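Local coordinates for alanine racemase (Acinetobacter baumannii, PDB 4QHR), which belongs to the alanine racemase family, pairing an N-terminal TIM-barrel domain that carries a lysine-linked pyridoxal phosphate with a C-terminal domain rich in beta strands, at residues Y115-L126 and L147-M158. Sequence-based numbering, arbitrary orientation.
Sequences YIAQGLKVWVKL and LKSEGFTCVLAM
Val155 lies alongside Trp123 on one face of the parallel pair of strands 122-125 and 154-157. Its CG1 sits over the six-membered ring, 4.0 Å from the centroid, a CH-pi contact; chi1 of 179°, which sets CG1 anti to the backbone N, leaves CG2 beside that N to meet Lys121 CE at 3.8 Å. Trp123 NE1 is hydrogen-bonded and Lys121 NZ salt-bridged to Glu96, so one carboxylate holds both side chains that touch Val155. On the other sheet face, Val124 CG2 and Leu147 CD1 meet tip to tip at 3.6 Å. Val122 CG1, set between the backbone N and the carbonyl carbon (chi1 49°), meets Phe152 CB at 3.9 Å and Cys154 SG at 4.0 Å. Ile116 CD1 sits over the centre of the Phe152 ring in a CH-pi contact, 3.9 Å from its centroid, and Tyr115 CD1 comes to the ring's edge. Five backbone hydrogen bonds, from Val122 N to Thr153 O through to Leu126 N to Ala157 O, join neighbouring barrel strands of a beta-alpha-beta unit through helix 139-149; a water bridges Leu120 O and Thr153 N. They satisfy backbone groups facing across the pair, with mainly apolar side chains on both faces.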
ATOM      1  N   TYR A 115      14.589 -31.884  14.940  1.00 11.76           N
ATOM      2  CA  TYR A 115      15.215 -30.665  14.487  1.00 11.07           C
ATOM      3  C   TYR A 115      16.686 -30.916  14.209  1.00 11.03           C
ATOM      4  O   TYR A 115      17.164 -30.603  13.145  1.00 11.48           O
ATOM      5  CB  TYR A 115      15.005 -29.559  15.534  1.00 10.48           C
ATOM      6  CG  TYR A 115      15.369 -28.171  15.084  1.00 10.37           C
ATOM      7  CD1 TYR A 115      16.677 -27.738  15.110  1.00 10.39           C
ATOM      8  CD2 TYR A 115      14.387 -27.262  14.642  1.00 10.26           C
ATOM      9  CE1 TYR A 115      17.020 -26.429  14.746  1.00 10.00           C
ATOM     10  CE2 TYR A 115      14.712 -25.952  14.242  1.00 10.20           C
ATOM     11  CZ  TYR A 115      16.036 -25.540  14.283  1.00 10.21           C
ATOM     12  OH  TYR A 115      16.402 -24.244  13.887  1.00  9.92           O
ATOM     13  N   ILE A 116      17.389 -31.556  15.128  1.00 11.77           N
ATOM     14  CA  ILE A 116      18.825 -31.838  14.955  1.00 12.06           C
ATOM     15  C   ILE A 116      19.051 -32.887  13.861  1.00 12.72           C
ATOM     16  O   ILE A 116      19.954 -32.755  13.025  1.00 12.37           O
ATOM     17  CB  ILE A 116      19.472 -32.282  16.289  1.00 12.62           C
ATOM     18  CG1 ILE A 116      19.534 -31.063  17.219  1.00 12.36           C
ATOM     19  CG2 ILE A 116      20.878 -32.851  16.066  1.00 12.42           C
ATOM     20  CD1 ILE A 116      19.814 -31.419  18.661  1.00 12.89           C
ATOM     21  N   ALA A 117      18.205 -33.896  13.801  1.00 14.11           N
ATOM     22  CA  ALA A 117      18.412 -34.931  12.785  1.00 15.31           C
ATOM     23  C   ALA A 117      18.241 -34.365  11.385  1.00 16.13           C
ATOM     24  O   ALA A 117      18.899 -34.836  10.468  1.00 17.57           O
ATOM     25  CB  ALA A 117      17.487 -36.104  13.025  1.00 16.41           C
ATOM     26  N   GLN A 118      17.398 -33.345  11.221  1.00 15.53           N
ATOM     27  CA  GLN A 118      17.228 -32.670   9.929  1.00 15.33           C
ATOM     28  C   GLN A 118      18.417 -31.792   9.553  1.00 13.76           C
ATOM     29  O   GLN A 118      18.457 -31.297   8.451  1.00 14.14           O
ATOM     30  CB  GLN A 118      15.925 -31.830   9.887  1.00 16.13           C
ATOM     31  CG  GLN A 118      14.668 -32.634   9.621  1.00 16.97           C
ATOM     32  CD  GLN A 118      14.570 -33.128   8.177  1.00 17.08           C
ATOM     33  OE1 GLN A 118      15.417 -33.892   7.707  1.00 17.91           O
ATOM     34  NE2 GLN A 118      13.552 -32.692   7.475  1.00 16.35           N
ATOM     35  N   GLY A 119      19.384 -31.595  10.463  1.00 12.85           N
ATOM     36  CA  GLY A 119      20.572 -30.870  10.142  1.00 12.00           C
ATOM     37  C   GLY A 119      20.402 -29.386  10.308  1.00 11.03           C
ATOM     38  O   GLY A 119      21.144 -28.633   9.719  1.00 10.48           O
ATOM     39  N   LEU A 120      19.434 -28.966  11.117  1.00  9.97           N
ATOM     40  CA  LEU A 120      19.019 -27.543  11.137  1.00  9.84           C
ATOM     41  C   LEU A 120      19.742 -26.846  12.248  1.00  9.55           C
ATOM     42  O   LEU A 120      19.734 -27.335  13.401  1.00  9.47           O
ATOM     43  CB  LEU A 120      17.502 -27.408  11.346  1.00  9.72           C
ATOM     44  CG  LEU A 120      16.657 -28.046  10.239  1.00 10.05           C
ATOM     45  CD1 LEU A 120      15.179 -28.104  10.688  1.00 10.40           C
ATOM     46  CD2 LEU A 120      16.788 -27.302   8.919  1.00 10.31           C
ATOM     47  N   LYS A 121      20.320 -25.693  11.929  1.00  9.78           N
ATOM     48  CA  LYS A 121      20.910 -24.848  12.940  1.00  9.58           C
ATOM     49  C   LYS A 121      19.835 -24.058  13.604  1.00  9.86           C
ATOM     50  O   LYS A 121      18.718 -23.898  13.068  1.00 10.45           O
ATOM     51  CB  LYS A 121      21.972 -23.893  12.375  1.00  9.92           C
ATOM     52  CG  LYS A 121      23.046 -24.576  11.516  1.00 10.25           C
ATOM     53  CD  LYS A 121      24.040 -23.622  10.859  1.00 10.52           C
ATOM     54  CE  LYS A 121      23.433 -22.657   9.883  1.00 10.76           C
ATOM     55  NZ  LYS A 121      22.920 -23.272   8.609  1.00 11.24           N
ATOM     56  N   VAL A 122      20.150 -23.549  14.784  1.00  9.23           N
ATOM     57  CA  VAL A 122      19.242 -22.664  15.491  1.00  9.46           C
ATOM     58  C   VAL A 122      19.939 -21.313  15.544  1.00  9.39           C
ATOM     59  O   VAL A 122      21.149 -21.231  15.885  1.00  9.45           O
ATOM     60  CB  VAL A 122      18.849 -23.200  16.875  1.00  9.38           C
ATOM     61  CG1 VAL A 122      20.041 -23.617  17.658  1.00  9.31           C
ATOM     62  CG2 VAL A 122      18.047 -22.161  17.666  1.00  9.51           C
ATOM     63  N   TRP A 123      19.211 -20.278  15.163  1.00  9.15           N
ATOM     64  CA  TRP A 123      19.719 -18.912  15.171  1.00  9.47           C
ATOM     65  C   TRP A 123      19.299 -18.242  16.491  1.00  9.77           C
ATOM     66  O   TRP A 123      18.124 -18.134  16.778  1.00  9.87           O
ATOM     67  CB  TRP A 123      19.243 -18.133  13.938  1.00  9.70           C
ATOM     68  CG  TRP A 123      19.725 -18.700  12.650  1.00 10.13           C
ATOM     69  CD1 TRP A 123      19.482 -19.965  12.172  1.00 10.68           C
ATOM     70  CD2 TRP A 123      20.466 -18.029  11.636  1.00 10.73           C
ATOM     71  NE1 TRP A 123      20.080 -20.123  10.945  1.00 11.37           N
ATOM     72  CE2 TRP A 123      20.671 -18.948  10.586  1.00 10.83           C
ATOM     73  CE3 TRP A 123      20.983 -16.731  11.515  1.00 10.66           C
ATOM     74  CZ2 TRP A 123      21.385 -18.620   9.435  1.00 11.07           C
ATOM     75  CZ3 TRP A 123      21.689 -16.392  10.404  1.00 10.96           C
ATOM     76  CH2 TRP A 123      21.879 -17.320   9.349  1.00 10.74           C
ATOM     77  N   VAL A 124      20.265 -17.860  17.314  1.00 10.00           N
ATOM     78  CA  VAL A 124      19.961 -17.351  18.661  1.00 10.11           C
ATOM     79  C   VAL A 124      20.150 -15.857  18.613  1.00 10.43           C
ATOM     80  O   VAL A 124      21.275 -15.356  18.434  1.00 10.15           O
ATOM     81  CB  VAL A 124      20.843 -18.003  19.735  1.00  9.96           C
ATOM     82  CG1 VAL A 124      20.448 -17.490  21.100  1.00  9.93           C
ATOM     83  CG2 VAL A 124      20.737 -19.530  19.676  1.00  9.52           C
ATOM     84  N   LYS A 125      19.047 -15.140  18.793  1.00 10.90           N
ATOM     85  CA  LYS A 125      18.983 -13.694  18.574  1.00 12.02           C
ATOM     86  C   LYS A 125      19.336 -12.942  19.867  1.00 11.63           C
ATOM     87  O   LYS A 125      18.764 -13.181  20.895  1.00 10.03           O
ATOM     88  CB  LYS A 125      17.572 -13.326  18.074  1.00 14.16           C
ATOM     89  CG  LYS A 125      17.181 -11.834  17.917  1.00 16.80           C
ATOM     90  CD  LYS A 125      18.043 -11.033  16.955  1.00 19.39           C
ATOM     91  CE  LYS A 125      17.302  -9.818  16.325  1.00 20.71           C
ATOM     92  NZ  LYS A 125      17.302  -8.626  17.205  1.00 22.37           N
ATOM     93  N   LEU A 126      20.270 -12.016  19.742  1.00 11.77           N
ATOM     94  CA  LEU A 126      20.666 -11.114  20.792  1.00 12.26           C
ATOM     95  C   LEU A 126      19.902  -9.808  20.705  1.00 13.18           C
ATOM     96  O   LEU A 126      19.799  -9.185  19.638  1.00 11.79           O
ATOM     97  CB  LEU A 126      22.140 -10.766  20.615  1.00 11.96           C
ATOM     98  CG  LEU A 126      22.837  -9.772  21.572  1.00 12.11           C
ATOM     99  CD1 LEU A 126      22.908 -10.332  22.986  1.00 12.08           C
ATOM    100  CD2 LEU A 126      24.217  -9.419  21.057  1.00 11.83           C
ATOM    101  N   LEU A 147      21.933 -25.035  24.515  1.00 11.76           N
ATOM    102  CA  LEU A 147      21.644 -25.585  23.200  1.00 11.76           C
ATOM    103  C   LEU A 147      22.808 -26.414  22.697  1.00 11.39           C
ATOM    104  O   LEU A 147      22.615 -27.530  22.139  1.00 11.12           O
ATOM    105  CB  LEU A 147      21.343 -24.451  22.200  1.00 11.75           C
ATOM    106  CG  LEU A 147      20.018 -23.751  22.458  1.00 11.96           C
ATOM    107  CD1 LEU A 147      19.924 -22.446  21.667  1.00 12.67           C
ATOM    108  CD2 LEU A 147      18.873 -24.667  22.118  1.00 12.12           C
ATOM    109  N   LYS A 148      24.012 -25.878  22.837  1.00 11.75           N
ATOM    110  CA  LYS A 148      25.212 -26.658  22.455  1.00 12.42           C
ATOM    111  C   LYS A 148      25.276 -28.011  23.172  1.00 13.44           C
ATOM    112  O   LYS A 148      25.504 -29.051  22.548  1.00 12.41           O
ATOM    113  CB  LYS A 148      26.489 -25.891  22.777  1.00 12.89           C
ATOM    114  CG  LYS A 148      26.790 -24.754  21.853  1.00 12.66           C
ATOM    115  CD  LYS A 148      28.174 -24.248  22.213  1.00 13.26           C
ATOM    116  CE  LYS A 148      28.689 -23.203  21.257  1.00 13.18           C
ATOM    117  NZ  LYS A 148      30.117 -22.926  21.531  1.00 13.08           N
ATOM    118  N   SER A 149      25.056 -27.995  24.476  1.00 14.82           N
ATOM    119  CA  SER A 149      25.126 -29.219  25.259  1.00 16.33           C
ATOM    120  C   SER A 149      24.005 -30.165  24.891  1.00 16.74           C
ATOM    121  O   SER A 149      24.193 -31.344  24.968  1.00 16.44           O
ATOM    122  CB  SER A 149      25.185 -28.929  26.775  1.00 18.55           C
ATOM    123  OG  SER A 149      23.915 -28.553  27.240  1.00 21.28           O
ATOM    124  N   GLU A 150      22.858 -29.642  24.455  1.00 16.35           N
ATOM    125  CA  GLU A 150      21.763 -30.466  23.915  1.00 17.00           C
ATOM    126  C   GLU A 150      21.977 -31.022  22.513  1.00 15.85           C
ATOM    127  O   GLU A 150      21.160 -31.767  22.056  1.00 16.11           O
ATOM    128  CB  GLU A 150      20.432 -29.680  23.958  1.00 18.41           C
ATOM    129  CG  GLU A 150      19.913 -29.397  25.358  1.00 20.99           C
ATOM    130  CD  GLU A 150      19.427 -30.650  26.071  1.00 23.98           C
ATOM    131  OE1 GLU A 150      19.119 -31.666  25.394  1.00 26.66           O
ATOM    132  OE2 GLU A 150      19.404 -30.631  27.312  1.00 25.53           O
ATOM    133  N   GLY A 151      23.060 -30.651  21.833  1.00 14.33           N
ATOM    134  CA  GLY A 151      23.416 -31.183  20.522  1.00 13.08           C
ATOM    135  C   GLY A 151      23.157 -30.256  19.328  1.00 12.02           C
ATOM    136  O   GLY A 151      23.361 -30.667  18.167  1.00 11.15           O
ATOM    137  N   PHE A 152      22.777 -29.009  19.589  1.00 10.60           N
ATOM    138  CA  PHE A 152      22.493 -28.053  18.533  1.00 10.95           C
ATOM    139  C   PHE A 152      23.741 -27.362  17.998  1.00 11.23           C
ATOM    140  O   PHE A 152      24.702 -27.104  18.720  1.00 10.89           O
ATOM    141  CB  PHE A 152      21.532 -26.951  18.983  1.00 10.83           C
ATOM    142  CG  PHE A 152      20.127 -27.396  19.237  1.00 10.95           C
ATOM    143  CD1 PHE A 152      19.173 -27.411  18.203  1.00 11.54           C
ATOM    144  CD2 PHE A 152      19.729 -27.782  20.479  1.00 11.42           C
ATOM    145  CE1 PHE A 152      17.857 -27.791  18.451  1.00 11.48           C
ATOM    146  CE2 PHE A 152      18.404 -28.152  20.729  1.00 11.07           C
ATOM    147  CZ  PHE A 152      17.484 -28.174  19.702  1.00 11.55           C
ATOM    148  N   THR A 153      23.676 -27.004  16.722  1.00 11.46           N
ATOM    149  CA  THR A 153      24.633 -26.093  16.124  1.00 11.27           C
ATOM    150  C   THR A 153      23.922 -24.753  16.072  1.00 11.18           C
ATOM    151  O   THR A 153      22.805 -24.630  15.499  1.00 10.98           O
ATOM    152  CB  THR A 153      25.070 -26.535  14.719  1.00 11.55           C
ATOM    153  OG1 THR A 153      25.809 -27.770  14.812  1.00 11.35           O
ATOM    154  CG2 THR A 153      25.932 -25.477  14.017  1.00 11.39           C
ATOM    155  N   CYS A 154      24.562 -23.767  16.676  1.00 10.91           N
ATOM    156  CA  CYS A 154      23.993 -22.426  16.851  1.00 10.69           C
ATOM    157  C   CYS A 154      24.564 -21.387  15.899  1.00 10.29           C
ATOM    158  O   CYS A 154      25.715 -21.512  15.396  1.00 10.28           O
ATOM    159  CB  CYS A 154      24.295 -21.910  18.265  1.00 11.27           C
ATOM    160  SG  CYS A 154      23.526 -22.840  19.559  1.00 11.97           S
ATOM    161  N   VAL A 155      23.792 -20.334  15.657  1.00  9.39           N
ATOM    162  CA  VAL A 155      24.311 -19.138  14.995  1.00  9.40           C
ATOM    163  C   VAL A 155      23.969 -17.962  15.880  1.00  9.42           C
ATOM    164  O   VAL A 155      22.804 -17.741  16.125  1.00 10.43           O
ATOM    165  CB  VAL A 155      23.681 -18.902  13.611  1.00  9.03           C
ATOM    166  CG1 VAL A 155      24.230 -17.634  12.992  1.00  8.91           C
ATOM    167  CG2 VAL A 155      23.885 -20.093  12.718  1.00  9.10           C
ATOM    168  N   LEU A 156      24.945 -17.233  16.359  1.00  9.96           N
ATOM    169  CA  LEU A 156      24.720 -16.001  17.100  1.00 10.61           C
ATOM    170  C   LEU A 156      24.276 -14.949  16.115  1.00 11.17           C
ATOM    171  O   LEU A 156      25.032 -14.605  15.174  1.00 11.01           O
ATOM    172  CB  LEU A 156      25.990 -15.542  17.795  1.00 10.93           C
ATOM    173  CG  LEU A 156      25.931 -14.223  18.576  1.00 11.51           C
ATOM    174  CD1 LEU A 156      24.883 -14.305  19.680  1.00 11.55           C
ATOM    175  CD2 LEU A 156      27.310 -13.954  19.177  1.00 11.51           C
ATOM    176  N   ALA A 157      23.084 -14.407  16.340  1.00 11.26           N
ATOM    177  CA  ALA A 157      22.487 -13.432  15.425  1.00 12.53           C
ATOM    178  C   ALA A 157      22.163 -12.119  16.137  1.00 13.84           C
ATOM    179  O   ALA A 157      21.571 -12.102  17.202  1.00 14.60           O
ATOM    180  CB  ALA A 157      21.225 -13.986  14.780  1.00 12.45           C
ATOM    181  N   MET A 158      22.574 -11.036  15.525  1.00 16.67           N
ATOM    182  CA  MET A 158      22.117  -9.713  15.923  1.00 18.89           C
ATOM    183  C   MET A 158      21.699  -8.875  14.705  1.00 19.52           C
ATOM    184  O   MET A 158      22.108  -9.148  13.573  1.00 16.13           O
ATOM    185  CB  MET A 158      23.233  -9.023  16.628  1.00 21.55           C
ATOM    186  CG  MET A 158      22.801  -7.817  17.439  1.00 23.53           C
ATOM    187  SD  MET A 158      24.277  -6.951  17.943  1.00 26.79           S
ATOM    188  CE  MET A 158      25.064  -6.454  16.386  1.00 25.28           C
TER
HETATM  189  O   HOH W   1      21.644 -28.171  15.086  1.00 12.62           O